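Local coordinates for thermostable carboxypeptidase 1 (Pyrococcus furiosus, PDB 1K9X), which is a cobalt-dependent homodimeric carboxypeptidase that removes amino acids one by one from peptide C-termini with broad specificity, sparing proline, glycine, aspartate and glutamate, at residues E180-P185 and Y489-V494; V196-P201 and V345-I350; R311-V316 and D337-F342; T358-I363 and T422-T427. All coordinates share one frame; numbering follows the deposited sequence.

How the interactions relate
Interactions 1 and 4 are the buried contacts, held by van der Waals packing between helices, one pair nearly parallel and the other roughly antiparallel, and they share a layer in which F490 of interaction 1 packs on N360 and T427 of interaction 4. Interactions 2 and 3 are only partly buried, with centres about 23 Å from the chain centre, and make more use of hydrogen bonds. Interaction 2 joins two loops through backbone groups, an arginine and a water; interaction 3 pairs a helix start with another helix. Interactions 2 and 3 touch where H200 meets D337 and Y341. Interaction 4 lies deepest, its centre about 10 Å from that of the chain, beside the metal-binding E299.

Interaction 1 (E180-P185 and Y489-V494); sequences EKKLKP and YFVRWV
A chi1 of 180° sets V491 CG1 opposite the main-chain nitrogen and turns both methyls to K182: CG1 comes within 3.7 Å of K182 CB, and CG2 stands 4.2 Å from the same atom. The lysine gives only the root of its side chain to the contact; its extended chain then leads off to a salt bridge with E488. F490, its first torsion likewise extended (chi1 -173°), presents the ring edge to L183, whose CD1 lies near the ring plane, 4.0 Å from F490 CE2. The second methyl of the leucine turns to V494, with L183 CD2 4.3 Å from V494 CG1. Within its own helix, V494 CG2 sits over one face of the F490 ring, toward its rim. The two helix segments run nearly parallel, 14° apart, with axes 9.7 Å from each other. Helix 359-375 covers the apolar side, F361 touching L183 and N360 touching F490, while helix 421-438 adds T427 and L428 against F490.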
loop_
_atom_site.group_PDB
_atom_site.type_symbol
_atom_site.label_atom_id
_atom_site.label_comp_id
_atom_site.label_asym_id
_atom_site.label_seq_id
_atom_site.Cartn_x
_atom_site.Cartn_y
_atom_site.Cartn_z
ATOM N N GLU A 180 31.527 30.723 -1.849
ATOM C CA GLU A 180 32.250 31.317 -2.974
ATOM C C GLU A 180 33.631 31.829 -2.598
ATOM O O GLU A 180 34.575 31.713 -3.386
ATOM C CB GLU A 180 31.468 32.477 -3.593
ATOM C CG GLU A 180 30.422 32.071 -4.593
ATOM C CD GLU A 180 29.947 33.239 -5.437
ATOM O OE1 GLU A 180 29.510 34.259 -4.865
ATOM O OE2 GLU A 180 30.011 33.136 -6.676
ATOM N N LYS A 181 33.760 32.398 -1.402
ATOM C CA LYS A 181 35.046 32.935 -0.981
ATOM C C LYS A 181 36.009 31.957 -0.320
ATOM O O LYS A 181 37.229 32.096 -0.461
ATOM C CB LYS A 181 34.844 34.148 -0.066
ATOM C CG LYS A 181 34.203 35.362 -0.756
ATOM C CD LYS A 181 34.761 35.603 -2.168
ATOM C CE LYS A 181 36.277 35.826 -2.183
ATOM N NZ LYS A 181 36.843 35.971 -3.571
ATOM N N LYS A 182 35.486 30.967 0.397
ATOM C CA LYS A 182 36.362 30.013 1.064
ATOM C C LYS A 182 36.408 28.602 0.475
ATOM O O LYS A 182 37.484 28.035 0.304
ATOM C CB LYS A 182 36.002 29.935 2.541
ATOM C CG LYS A 182 36.236 31.229 3.283
ATOM C CD LYS A 182 36.090 31.015 4.770
ATOM C CE LYS A 182 36.582 32.207 5.542
ATOM N NZ LYS A 182 36.571 31.900 6.993
ATOM N N LEU A 183 35.247 28.040 0.168
ATOM C CA LEU A 183 35.163 26.688 -0.385
ATOM C C LEU A 183 35.865 26.594 -1.748
ATOM O O LEU A 183 36.635 25.663 -1.999
ATOM C CB LEU A 183 33.694 26.290 -0.543
ATOM C CG LEU A 183 33.224 24.888 -0.159
ATOM C CD1 LEU A 183 32.052 24.505 -1.068
ATOM C CD2 LEU A 183 34.360 23.883 -0.280
ATOM N N LYS A 184 35.586 27.571 -2.611
ATOM C CA LYS A 184 36.157 27.659 -3.957
ATOM C C LYS A 184 37.672 27.421 -3.987
ATOM O O LYS A 184 38.155 26.551 -4.711
ATOM C CB LYS A 184 35.851 29.041 -4.550
ATOM C CG LYS A 184 35.461 29.077 -6.023
ATOM C CD LYS A 184 36.536 28.552 -6.957
ATOM C CE LYS A 184 36.344 27.071 -7.248
ATOM N NZ LYS A 184 37.014 26.672 -8.527
ATOM N N PRO A 185 38.449 28.208 -3.219
ATOM C CA PRO A 185 39.905 27.995 -3.233
ATOM C C PRO A 185 40.299 26.657 -2.600
ATOM O O PRO A 185 41.340 26.077 -2.925
ATOM C CB PRO A 185 40.441 29.204 -2.473
ATOM C CG PRO A 185 39.326 29.525 -1.511
ATOM C CD PRO A 185 38.082 29.346 -2.353
ATOM N N TYR A 489 31.172 25.990 9.057
ATOM C CA TYR A 489 31.437 24.627 9.495
ATOM C C TYR A 489 31.725 23.668 8.354
ATOM O O TYR A 489 32.584 22.798 8.477
ATOM C CB TYR A 489 30.280 24.100 10.336
ATOM C CG TYR A 489 30.184 24.750 11.698
ATOM C CD1 TYR A 489 29.278 25.781 11.941
ATOM C CD2 TYR A 489 31.019 24.342 12.744
ATOM C CE1 TYR A 489 29.203 26.394 13.200
ATOM C CE2 TYR A 489 30.953 24.943 14.001
ATOM C CZ TYR A 489 30.042 25.967 14.222
ATOM O OH TYR A 489 29.962 26.550 15.467
ATOM N N PHE A 490 31.015 23.827 7.244
ATOM C CA PHE A 490 31.216 22.955 6.093
ATOM C C PHE A 490 32.627 23.178 5.547
ATOM O O PHE A 490 33.348 22.225 5.245
ATOM C CB PHE A 490 30.164 23.258 5.010
ATOM C CG PHE A 490 30.189 22.293 3.850
ATOM C CD1 PHE A 490 29.755 20.979 4.011
ATOM C CD2 PHE A 490 30.696 22.685 2.607
ATOM C CE1 PHE A 490 29.826 20.063 2.955
ATOM C CE2 PHE A 490 30.773 21.778 1.544
ATOM C CZ PHE A 490 30.338 20.463 1.719
ATOM N N VAL A 491 33.016 24.443 5.431
ATOM C CA VAL A 491 34.341 24.809 4.940
ATOM C C VAL A 491 35.399 24.159 5.833
ATOM O O VAL A 491 36.378 23.589 5.354
ATOM C CB VAL A 491 34.522 26.349 4.951
ATOM C CG1 VAL A 491 35.907 26.726 4.448
ATOM C CG2 VAL A 491 33.452 26.993 4.091
ATOM N N ARG A 492 35.190 24.230 7.139
ATOM C CA ARG A 492 36.126 23.620 8.068
ATOM C C ARG A 492 36.155 22.105 7.859
ATOM O O ARG A 492 37.226 21.500 7.781
ATOM C CB ARG A 492 35.727 23.915 9.525
ATOM C CG ARG A 492 36.784 23.485 10.540
ATOM C CD ARG A 492 36.265 23.448 11.970
ATOM N NE ARG A 492 35.461 24.614 12.318
ATOM C CZ ARG A 492 34.940 24.813 13.525
ATOM N NH1 ARG A 492 35.151 23.925 14.488
ATOM N NH2 ARG A 492 34.194 25.885 13.767
ATOM N N TRP A 493 34.979 21.491 7.779
ATOM C CA TRP A 493 34.893 20.043 7.593
ATOM C C TRP A 493 35.647 19.560 6.343
ATOM O O TRP A 493 36.347 18.556 6.394
ATOM C CB TRP A 493 33.428 19.601 7.505
ATOM C CG TRP A 493 33.284 18.122 7.366
ATOM C CD1 TRP A 493 33.584 17.178 8.310
ATOM C CD2 TRP A 493 32.867 17.402 6.200
ATOM N NE1 TRP A 493 33.385 15.918 7.801
ATOM C CE2 TRP A 493 32.945 16.025 6.509
ATOM C CE3 TRP A 493 32.438 17.786 4.923
ATOM C CZ2 TRP A 493 32.612 15.031 5.585
ATOM C CZ3 TRP A 493 32.107 16.794 4.004
ATOM C CH2 TRP A 493 32.197 15.433 4.342
ATOM N N VAL A 494 35.495 20.274 5.229
ATOM C CA VAL A 494 36.173 19.922 3.977
ATOM C C VAL A 494 37.691 20.054 4.185
ATOM O O VAL A 494 38.477 19.161 3.825
ATOM C CB VAL A 494 35.686 20.857 2.819
ATOM C CG1 VAL A 494 36.459 20.590 1.528
ATOM C CG2 VAL A 494 34.198 20.637 2.587
#

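Interaction 2 (V196-P201 and V345-I350); sequences VPREHP and VRPDFI
The carbonyl oxygen of R198 is gripped by the guanidinium of R346: NE donates to R198 O at 2.5 Å, a very short distance best read with caution, and NH2 adds a weak bond to R198 O at 2.9 Å. The oxygen sits near the guanidinium edge but 26° out of its plane. R346 reaches it through a chain bent at chi2 and chi3, from an unusual, nearly eclipsed first torsion (chi1 112°). At the base of the two arginines R198 CB packs on R346 CB, 3.7 Å apart, after which the side chains diverge and their guanidinium planes are steeply inclined to each other. One residue back, V345 N donates to P197 O at 2.9 Å in a nearly straight bond (169°). A water ties the backbones together again, donating to V196 O at 2.8 Å and to V345 O at 2.6 Å. V345 O is also approached by R198 CA, a CH...O contact of 3.4 Å. The apolar share is small: V196 CG2 meets V345 CG2 at 3.9 Å, on a side covered by I190 and L191 of helix 169-193. R346 has a second acceptor in E203, so its charge is probably balanced there while it holds the neutral carbonyl. Two irregular loops are thus fastened mainly through main-chain oxygens, with the V345 N-H, the R346 guanidinium and a water as donors.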
loop_
_atom_site.group_PDB
_atom_site.type_symbol
_atom_site.label_atom_id
_atom_site.label_comp_id
_atom_site.label_asym_id
_atom_site.label_seq_id
_atom_site.Cartn_x
_atom_site.Cartn_y
_atom_site.Cartn_z
ATOM N N VAL A 196 43.130 13.013 -3.318
ATOM C CA VAL A 196 41.945 12.220 -3.608
ATOM C C VAL A 196 41.723 12.288 -5.119
ATOM O O VAL A 196 41.781 13.365 -5.720
ATOM C CB VAL A 196 40.697 12.754 -2.859
ATOM C CG1 VAL A 196 40.827 12.454 -1.365
ATOM C CG2 VAL A 196 40.532 14.249 -3.099
ATOM N N PRO A 197 41.459 11.136 -5.754
ATOM C CA PRO A 197 41.238 11.057 -7.203
ATOM C C PRO A 197 39.949 11.670 -7.741
ATOM O O PRO A 197 39.051 12.060 -6.988
ATOM C CB PRO A 197 41.306 9.557 -7.466
ATOM C CG PRO A 197 40.634 9.004 -6.245
ATOM C CD PRO A 197 41.274 9.812 -5.128
ATOM N N ARG A 198 39.883 11.747 -9.065
ATOM C CA ARG A 198 38.716 12.263 -9.766
ATOM C C ARG A 198 37.962 11.058 -10.293
ATOM O O ARG A 198 36.899 11.187 -10.889
ATOM C CB ARG A 198 39.135 13.140 -10.942
ATOM C CG ARG A 198 40.037 14.296 -10.562
ATOM C CD ARG A 198 40.093 15.306 -11.687
ATOM N NE ARG A 198 40.962 16.441 -11.385
ATOM C CZ ARG A 198 40.871 17.622 -11.988
ATOM N NH1 ARG A 198 39.948 17.819 -12.920
ATOM N NH2 ARG A 198 41.707 18.603 -11.666
ATOM N N GLU A 199 38.524 9.879 -10.072
ATOM C CA GLU A 199 37.896 8.652 -10.532
ATOM C C GLU A 199 38.578 7.462 -9.887
ATOM O O GLU A 199 39.675 7.575 -9.353
ATOM C CB GLU A 199 38.013 8.536 -12.050
ATOM C CG GLU A 199 39.437 8.302 -12.531
ATOM C CD GLU A 199 39.549 8.302 -14.047
ATOM O OE1 GLU A 199 40.620 7.921 -14.562
ATOM O OE2 GLU A 199 38.568 8.688 -14.723
ATOM N N HIS A 200 37.922 6.315 -9.941
ATOM C CA HIS A 200 38.488 5.117 -9.359
ATOM C C HIS A 200 37.929 3.884 -10.053
ATOM O O HIS A 200 36.728 3.808 -10.321
ATOM C CB HIS A 200 38.165 5.043 -7.862
ATOM C CG HIS A 200 38.933 3.983 -7.145
ATOM N ND1 HIS A 200 40.205 4.189 -6.652
ATOM C CD2 HIS A 200 38.634 2.691 -6.884
ATOM C CE1 HIS A 200 40.656 3.068 -6.118
ATOM N NE2 HIS A 200 39.720 2.143 -6.247
ATOM N N PRO A 201 38.792 2.898 -10.347
ATOM C CA PRO A 201 38.336 1.677 -11.013
ATOM C C PRO A 201 37.134 1.004 -10.346
ATOM O O PRO A 201 36.364 0.311 -11.008
ATOM C CB PRO A 201 39.591 0.794 -11.027
ATOM C CG PRO A 201 40.450 1.352 -9.919
ATOM C CD PRO A 201 40.236 2.833 -10.064
ATOM N N VAL A 345 36.709 13.355 -5.781
ATOM C CA VAL A 345 36.371 14.770 -5.910
ATOM C C VAL A 345 36.629 15.125 -7.356
ATOM O O VAL A 345 37.742 14.945 -7.850
ATOM C CB VAL A 345 37.241 15.679 -5.015
ATOM C CG1 VAL A 345 36.992 17.143 -5.378
ATOM C CG2 VAL A 345 36.899 15.448 -3.547
ATOM N N ARG A 346 35.606 15.615 -8.044
ATOM C CA ARG A 346 35.786 15.960 -9.451
ATOM C C ARG A 346 34.677 16.862 -9.997
ATOM O O ARG A 346 33.497 16.607 -9.776
ATOM C CB ARG A 346 35.882 14.665 -10.282
ATOM C CG ARG A 346 34.709 14.405 -11.228
ATOM C CD ARG A 346 33.857 13.196 -10.838
ATOM N NE ARG A 346 34.477 11.919 -11.190
ATOM C CZ ARG A 346 33.868 10.736 -11.104
ATOM N NH1 ARG A 346 32.608 10.655 -10.680
ATOM N NH2 ARG A 346 34.524 9.630 -11.439
ATOM N N PRO A 347 35.047 17.949 -10.692
ATOM C CA PRO A 347 34.012 18.836 -11.243
ATOM C C PRO A 347 33.328 18.156 -12.423
ATOM O O PRO A 347 33.993 17.716 -13.353
ATOM C CB PRO A 347 34.801 20.080 -11.655
ATOM C CG PRO A 347 36.155 19.526 -11.992
ATOM C CD PRO A 347 36.389 18.529 -10.873
ATOM N N ASP A 348 32.004 18.052 -12.362
ATOM C CA ASP A 348 31.211 17.411 -13.413
ATOM C C ASP A 348 30.080 18.319 -13.838
ATOM O O ASP A 348 29.892 19.383 -13.267
ATOM C CB ASP A 348 30.577 16.106 -12.920
ATOM C CG ASP A 348 31.592 15.046 -12.593
ATOM O OD1 ASP A 348 32.549 14.891 -13.390
ATOM O OD2 ASP A 348 31.420 14.361 -11.553
ATOM N N PHE A 349 29.308 17.873 -14.821
ATOM C CA PHE A 349 28.186 18.657 -15.313
ATOM C C PHE A 349 26.893 18.320 -14.575
ATOM O O PHE A 349 26.065 19.195 -14.356
ATOM C CB PHE A 349 27.936 18.416 -16.811
ATOM C CG PHE A 349 29.153 18.567 -17.680
ATOM C CD1 PHE A 349 29.810 17.443 -18.180
ATOM C CD2 PHE A 349 29.618 19.829 -18.041
ATOM C CE1 PHE A 349 30.917 17.574 -19.034
ATOM C CE2 PHE A 349 30.721 19.970 -18.892
ATOM C CZ PHE A 349 31.368 18.838 -19.390
ATOM N N ILE A 350 26.723 17.053 -14.201
ATOM C CA ILE A 350 25.493 16.610 -13.546
ATOM C C ILE A 350 25.499 16.727 -12.026
ATOM O O ILE A 350 26.334 16.136 -11.335
ATOM C CB ILE A 350 25.135 15.139 -13.940
ATOM C CG1 ILE A 350 25.327 14.924 -15.448
ATOM C CG2 ILE A 350 23.676 14.847 -13.604
ATOM C CD1 ILE A 350 24.446 15.821 -16.317
HETATM O O HOH W 1 40.270 15.040 -7.403
#

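Interaction 3 (R311-V316 and D337-F342); sequences RSKEFV and DVYLYF
V316 and V338 mesh tightly on the buried, apolar side, sliding past each other in opposite directions so that V316 CG1 lies 3.6 Å from V338 CG1. The other methyl, V316 CG2, touches both Y339, at its ring edge, and F342, at 4.2 Å from Y339 CD1 and from F342 CD2. The partly exposed side is more polar. There K313 crosses Y339 at about a right angle and lays CE over the ring centre, a CH-pi contact of 3.8 Å; K313 NZ makes a longer cation-pi contact, 4.9 Å from the Y339 ring centroid. The tyrosine hydroxyl bonds to K497. At the other end of the contact, R311 donates from NH1 to F342 O at 2.8 Å, with that oxygen in the guanidinium plane; N307 and E306 hold its other nitrogens. S312 is the N-cap of helix 313-326, its OG accepting from F315 N and also bonding to I309 O. The arrangement is a capped helix start packed against helix 335-342 in this helical metallopeptidase, with the R311 side chain about 8 Å from that of the cobalt ligand H269.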
loop_
_atom_site.group_PDB
_atom_site.type_symbol
_atom_site.label_atom_id
_atom_site.label_comp_id
_atom_site.label_asym_id
_atom_site.label_seq_id
_atom_site.Cartn_x
_atom_site.Cartn_y
_atom_site.Cartn_z
ATOM N N ARG A 311 31.020 8.547 4.423
ATOM C CA ARG A 311 32.304 8.642 3.733
ATOM C C ARG A 311 33.519 8.813 4.641
ATOM O O ARG A 311 34.613 9.115 4.161
ATOM C CB ARG A 311 32.280 9.780 2.711
ATOM C CG ARG A 311 31.264 9.609 1.591
ATOM C CD ARG A 311 31.107 10.917 0.809
ATOM N NE ARG A 311 29.851 10.961 0.066
ATOM C CZ ARG A 311 29.664 10.379 -1.110
ATOM N NH1 ARG A 311 30.652 9.712 -1.690
ATOM N NH2 ARG A 311 28.480 10.447 -1.694
ATOM N N SER A 312 33.342 8.607 5.945
ATOM C CA SER A 312 34.461 8.739 6.873
ATOM C C SER A 312 35.294 7.474 6.777
ATOM O O SER A 312 34.804 6.447 6.309
ATOM C CB SER A 312 33.953 8.920 8.303
ATOM O OG SER A 312 33.314 7.743 8.767
ATOM N N LYS A 313 36.551 7.533 7.214
ATOM C CA LYS A 313 37.400 6.353 7.137
ATOM C C LYS A 313 36.998 5.294 8.147
ATOM O O LYS A 313 37.202 4.104 7.900
ATOM C CB LYS A 313 38.887 6.695 7.312
ATOM C CG LYS A 313 39.778 5.706 6.523
ATOM C CD LYS A 313 41.211 6.137 6.456
ATOM C CE LYS A 313 41.335 7.529 5.878
ATOM N NZ LYS A 313 42.555 8.224 6.377
ATOM N N GLU A 314 36.428 5.725 9.274
ATOM C CA GLU A 314 35.976 4.792 10.302
ATOM C C GLU A 314 34.882 3.933 9.687
ATOM O O GLU A 314 34.846 2.727 9.904
ATOM C CB GLU A 314 35.398 5.525 11.525
ATOM C CG GLU A 314 36.418 6.227 12.420
ATOM C CD GLU A 314 37.168 7.330 11.706
ATOM O OE1 GLU A 314 36.525 8.208 11.097
ATOM O OE2 GLU A 314 38.411 7.319 11.757
ATOM N N PHE A 315 33.988 4.563 8.920
ATOM C CA PHE A 315 32.894 3.822 8.289
ATOM C C PHE A 315 33.433 2.836 7.273
ATOM O O PHE A 315 32.975 1.695 7.209
ATOM C CB PHE A 315 31.902 4.749 7.594
ATOM C CG PHE A 315 30.665 4.040 7.118
ATOM C CD1 PHE A 315 29.709 3.602 8.032
ATOM C CD2 PHE A 315 30.484 3.755 5.767
ATOM C CE1 PHE A 315 28.587 2.883 7.611
ATOM C CE2 PHE A 315 29.364 3.035 5.328
ATOM C CZ PHE A 315 28.413 2.599 6.256
ATOM N N VAL A 316 34.409 3.273 6.482
ATOM C CA VAL A 316 35.001 2.398 5.479
ATOM C C VAL A 316 35.633 1.167 6.140
ATOM O O VAL A 316 35.493 0.053 5.640
ATOM C CB VAL A 316 36.062 3.158 4.632
ATOM C CG1 VAL A 316 36.762 2.207 3.664
ATOM C CG2 VAL A 316 35.383 4.279 3.848
ATOM N N ASP A 337 41.798 2.126 -0.833
ATOM C CA ASP A 337 41.171 2.223 -2.145
ATOM C C ASP A 337 39.705 2.594 -1.989
ATOM O O ASP A 337 39.213 3.486 -2.679
ATOM C CB ASP A 337 41.271 0.889 -2.893
ATOM C CG ASP A 337 42.607 0.702 -3.571
ATOM O OD1 ASP A 337 43.191 -0.392 -3.405
ATOM O OD2 ASP A 337 43.066 1.641 -4.275
ATOM N N VAL A 338 39.017 1.906 -1.075
ATOM C CA VAL A 338 37.601 2.152 -0.822
ATOM C C VAL A 338 37.386 3.571 -0.328
ATOM O O VAL A 338 36.459 4.248 -0.764
ATOM C CB VAL A 338 37.006 1.176 0.243
ATOM C CG1 VAL A 338 35.525 1.437 0.397
ATOM C CG2 VAL A 338 37.222 -0.269 -0.165
ATOM N N TYR A 339 38.239 4.018 0.591
ATOM C CA TYR A 339 38.105 5.366 1.124
ATOM C C TYR A 339 38.251 6.349 -0.026
ATOM O O TYR A 339 37.427 7.251 -0.197
ATOM C CB TYR A 339 39.177 5.667 2.175
ATOM C CG TYR A 339 39.073 7.089 2.680
ATOM C CD1 TYR A 339 37.995 7.489 3.469
ATOM C CD2 TYR A 339 40.002 8.061 2.293
ATOM C CE1 TYR A 339 37.837 8.817 3.856
ATOM C CE2 TYR A 339 39.850 9.388 2.670
ATOM C CZ TYR A 339 38.768 9.760 3.449
ATOM O OH TYR A 339 38.599 11.078 3.810
ATOM N N LEU A 340 39.308 6.167 -0.809
ATOM C CA LEU A 340 39.562 7.029 -1.954
ATOM C C LEU A 340 38.371 7.006 -2.898
ATOM O O LEU A 340 37.933 8.048 -3.395
ATOM C CB LEU A 340 40.818 6.564 -2.691
ATOM C CG LEU A 340 42.132 6.672 -1.907
ATOM C CD1 LEU A 340 43.253 6.068 -2.747
ATOM C CD2 LEU A 340 42.439 8.136 -1.549
ATOM N N TYR A 341 37.856 5.804 -3.142
ATOM C CA TYR A 341 36.701 5.591 -4.019
ATOM C C TYR A 341 35.475 6.326 -3.469
ATOM O O TYR A 341 34.712 6.928 -4.220
ATOM C CB TYR A 341 36.436 4.081 -4.117
ATOM C CG TYR A 341 35.131 3.662 -4.766
ATOM C CD1 TYR A 341 34.767 4.108 -6.042
ATOM C CD2 TYR A 341 34.268 2.784 -4.108
ATOM C CE1 TYR A 341 33.575 3.686 -6.634
ATOM C CE2 TYR A 341 33.089 2.356 -4.689
ATOM C CZ TYR A 341 32.742 2.808 -5.946
ATOM O OH TYR A 341 31.552 2.383 -6.491
ATOM N N PHE A 342 35.313 6.292 -2.149
ATOM C CA PHE A 342 34.187 6.938 -1.474
ATOM C C PHE A 342 34.306 8.455 -1.397
ATOM O O PHE A 342 33.312 9.144 -1.194
ATOM C CB PHE A 342 34.051 6.391 -0.047
ATOM C CG PHE A 342 33.159 5.190 0.070
ATOM C CD1 PHE A 342 33.202 4.170 -0.880
ATOM C CD2 PHE A 342 32.272 5.077 1.138
ATOM C CE1 PHE A 342 32.369 3.055 -0.770
ATOM C CE2 PHE A 342 31.438 3.969 1.256
ATOM C CZ PHE A 342 31.488 2.956 0.299
#

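Interaction 4 (T358-I363 and T422-T427); sequences TYNFHI and TYTIGT
Y423, T424 and T427 line the side of helix 421-438 that packs on helix 359-375, a roughly antiparallel helix pair (152°, axes 9.5 Å apart) in the interior of the M32 peptidase fold. Y423 comes first. Y359 brings its hydroxyl to the root of that ring, Y359 OH lying 3.6 Å from Y423 CG, and I363 CD1 rests 3.9 Å from Y423 CB. The Y423 side chain lies about 4 Å from that of the cobalt ligand E299, and R351 makes a cation-pi contact with its ring. T424 follows: with its OG1 anti to the carbonyl carbon (chi1 -62°), the hydroxyl faces I363, though the modelled approach to I363 CG2 is unusually short and doubtful in detail. One turn further along, T427 meets the N360 amide from the opposite direction, its methyl CG2 modelled suspiciously close to the amide nitrogen. The oxygen of the same amide turns to T424, N360 OD1 lying 3.5 Å from T424 OG1 and 3.6 Å from T424 CG2.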
loop_
_atom_site.group_PDB
_atom_site.type_symbol
_atom_site.label_atom_id
_atom_site.label_comp_id
_atom_site.label_asym_id
_atom_site.label_seq_id
_atom_site.Cartn_x
_atom_site.Cartn_y
_atom_site.Cartn_z
ATOM N N THR A 358 32.253 19.679 -4.641
ATOM C CA THR A 358 31.765 20.456 -5.787
ATOM C C THR A 358 30.242 20.583 -5.787
ATOM O O THR A 358 29.680 21.466 -6.437
ATOM C CB THR A 358 32.172 19.799 -7.146
ATOM O OG1 THR A 358 31.495 18.543 -7.296
ATOM C CG2 THR A 358 33.684 19.559 -7.221
ATOM N N TYR A 359 29.573 19.708 -5.044
ATOM C CA TYR A 359 28.109 19.700 -5.013
ATOM C C TYR A 359 27.395 21.041 -4.854
ATOM O O TYR A 359 26.579 21.427 -5.702
ATOM C CB TYR A 359 27.590 18.756 -3.917
ATOM C CG TYR A 359 26.084 18.596 -3.971
ATOM C CD1 TYR A 359 25.494 17.623 -4.784
ATOM C CD2 TYR A 359 25.247 19.481 -3.297
ATOM C CE1 TYR A 359 24.103 17.540 -4.930
ATOM C CE2 TYR A 359 23.862 19.415 -3.440
ATOM C CZ TYR A 359 23.298 18.443 -4.260
ATOM O OH TYR A 359 21.938 18.400 -4.419
ATOM N N ASN A 360 27.677 21.726 -3.748
ATOM C CA ASN A 360 27.032 23.003 -3.441
ATOM C C ASN A 360 27.168 24.077 -4.527
ATOM O O ASN A 360 26.385 25.029 -4.579
ATOM C CB ASN A 360 27.546 23.517 -2.090
ATOM C CG ASN A 360 27.074 22.649 -0.925
ATOM O OD1 ASN A 360 25.893 22.344 -0.823
ATOM N ND2 ASN A 360 27.992 22.251 -0.050
ATOM N N PHE A 361 28.152 23.925 -5.403
ATOM C CA PHE A 361 28.330 24.893 -6.457
ATOM C C PHE A 361 27.228 24.756 -7.512
ATOM O O PHE A 361 26.800 25.752 -8.099
ATOM C CB PHE A 361 29.728 24.743 -7.042
ATOM C CG PHE A 361 30.793 25.300 -6.151
ATOM C CD1 PHE A 361 31.851 24.517 -5.731
ATOM C CD2 PHE A 361 30.701 26.615 -5.687
ATOM C CE1 PHE A 361 32.814 25.031 -4.849
ATOM C CE2 PHE A 361 31.646 27.141 -4.813
ATOM C CZ PHE A 361 32.708 26.348 -4.389
ATOM N N HIS A 362 26.749 23.532 -7.731
ATOM C CA HIS A 362 25.664 23.301 -8.685
ATOM C C HIS A 362 24.414 24.006 -8.170
ATOM O O HIS A 362 23.668 24.609 -8.939
ATOM C CB HIS A 362 25.365 21.797 -8.831
ATOM C CG HIS A 362 26.477 21.014 -9.463
ATOM N ND1 HIS A 362 26.528 20.751 -10.817
ATOM C CD2 HIS A 362 27.589 20.456 -8.931
ATOM C CE1 HIS A 362 27.624 20.065 -11.090
ATOM N NE2 HIS A 362 28.286 19.872 -9.963
ATOM N N ILE A 363 24.193 23.922 -6.862
ATOM C CA ILE A 363 23.028 24.542 -6.229
ATOM C C ILE A 363 23.144 26.060 -6.254
ATOM O O ILE A 363 22.158 26.768 -6.480
ATOM C CB ILE A 363 22.887 24.085 -4.753
ATOM C CG1 ILE A 363 22.768 22.560 -4.682
ATOM C CG2 ILE A 363 21.653 24.718 -4.133
ATOM C CD1 ILE A 363 21.464 22.001 -5.262
ATOM N N THR A 422 17.472 24.272 -0.497
ATOM C CA THR A 422 17.268 23.432 0.671
ATOM C C THR A 422 18.325 22.327 0.686
ATOM O O THR A 422 18.765 21.914 1.750
ATOM C CB THR A 422 15.849 22.812 0.705
ATOM O OG1 THR A 422 15.659 21.965 -0.431
ATOM C CG2 THR A 422 14.799 23.906 0.705
ATOM N N TYR A 423 18.751 21.857 -0.485
ATOM C CA TYR A 423 19.783 20.814 -0.523
ATOM C C TYR A 423 21.076 21.301 0.139
ATOM O O TYR A 423 21.765 20.533 0.812
ATOM C CB TYR A 423 20.131 20.397 -1.957
ATOM C CG TYR A 423 19.034 19.699 -2.731
ATOM C CD1 TYR A 423 18.236 20.405 -3.634
ATOM C CD2 TYR A 423 18.815 18.323 -2.592
ATOM C CE1 TYR A 423 17.250 19.766 -4.388
ATOM C CE2 TYR A 423 17.824 17.670 -3.342
ATOM C CZ TYR A 423 17.046 18.401 -4.240
ATOM O OH TYR A 423 16.069 17.780 -4.992
ATOM N N THR A 424 21.409 22.573 -0.067
ATOM C CA THR A 424 22.625 23.144 0.500
ATOM C C THR A 424 22.503 23.275 2.007
ATOM O O THR A 424 23.435 22.969 2.752
ATOM C CB THR A 424 22.914 24.535 -0.091
ATOM O OG1 THR A 424 23.129 24.406 -1.500
ATOM C CG2 THR A 424 24.159 25.152 0.561
ATOM N N ILE A 425 21.350 23.747 2.456
ATOM C CA ILE A 425 21.116 23.884 3.878
ATOM C C ILE A 425 21.409 22.534 4.525
ATOM O O ILE A 425 22.124 22.459 5.521
ATOM C CB ILE A 425 19.667 24.329 4.139
ATOM C CG1 ILE A 425 19.525 25.792 3.698
ATOM C CG2 ILE A 425 19.293 24.106 5.603
ATOM C CD1 ILE A 425 18.179 26.403 3.949
ATOM N N GLY A 426 20.883 21.467 3.929
ATOM C CA GLY A 426 21.122 20.133 4.452
ATOM C C GLY A 426 22.602 19.801 4.553
ATOM O O GLY A 426 23.060 19.267 5.565
ATOM N N THR A 427 23.355 20.124 3.506
ATOM C CA THR A 427 24.784 19.860 3.471
ATOM C C THR A 427 25.558 20.682 4.508
ATOM O O THR A 427 26.435 20.154 5.201
ATOM C CB THR A 427 25.356 20.138 2.050
ATOM O OG1 THR A 427 25.207 18.968 1.232
ATOM C CG2 THR A 427 26.816 20.507 2.116
#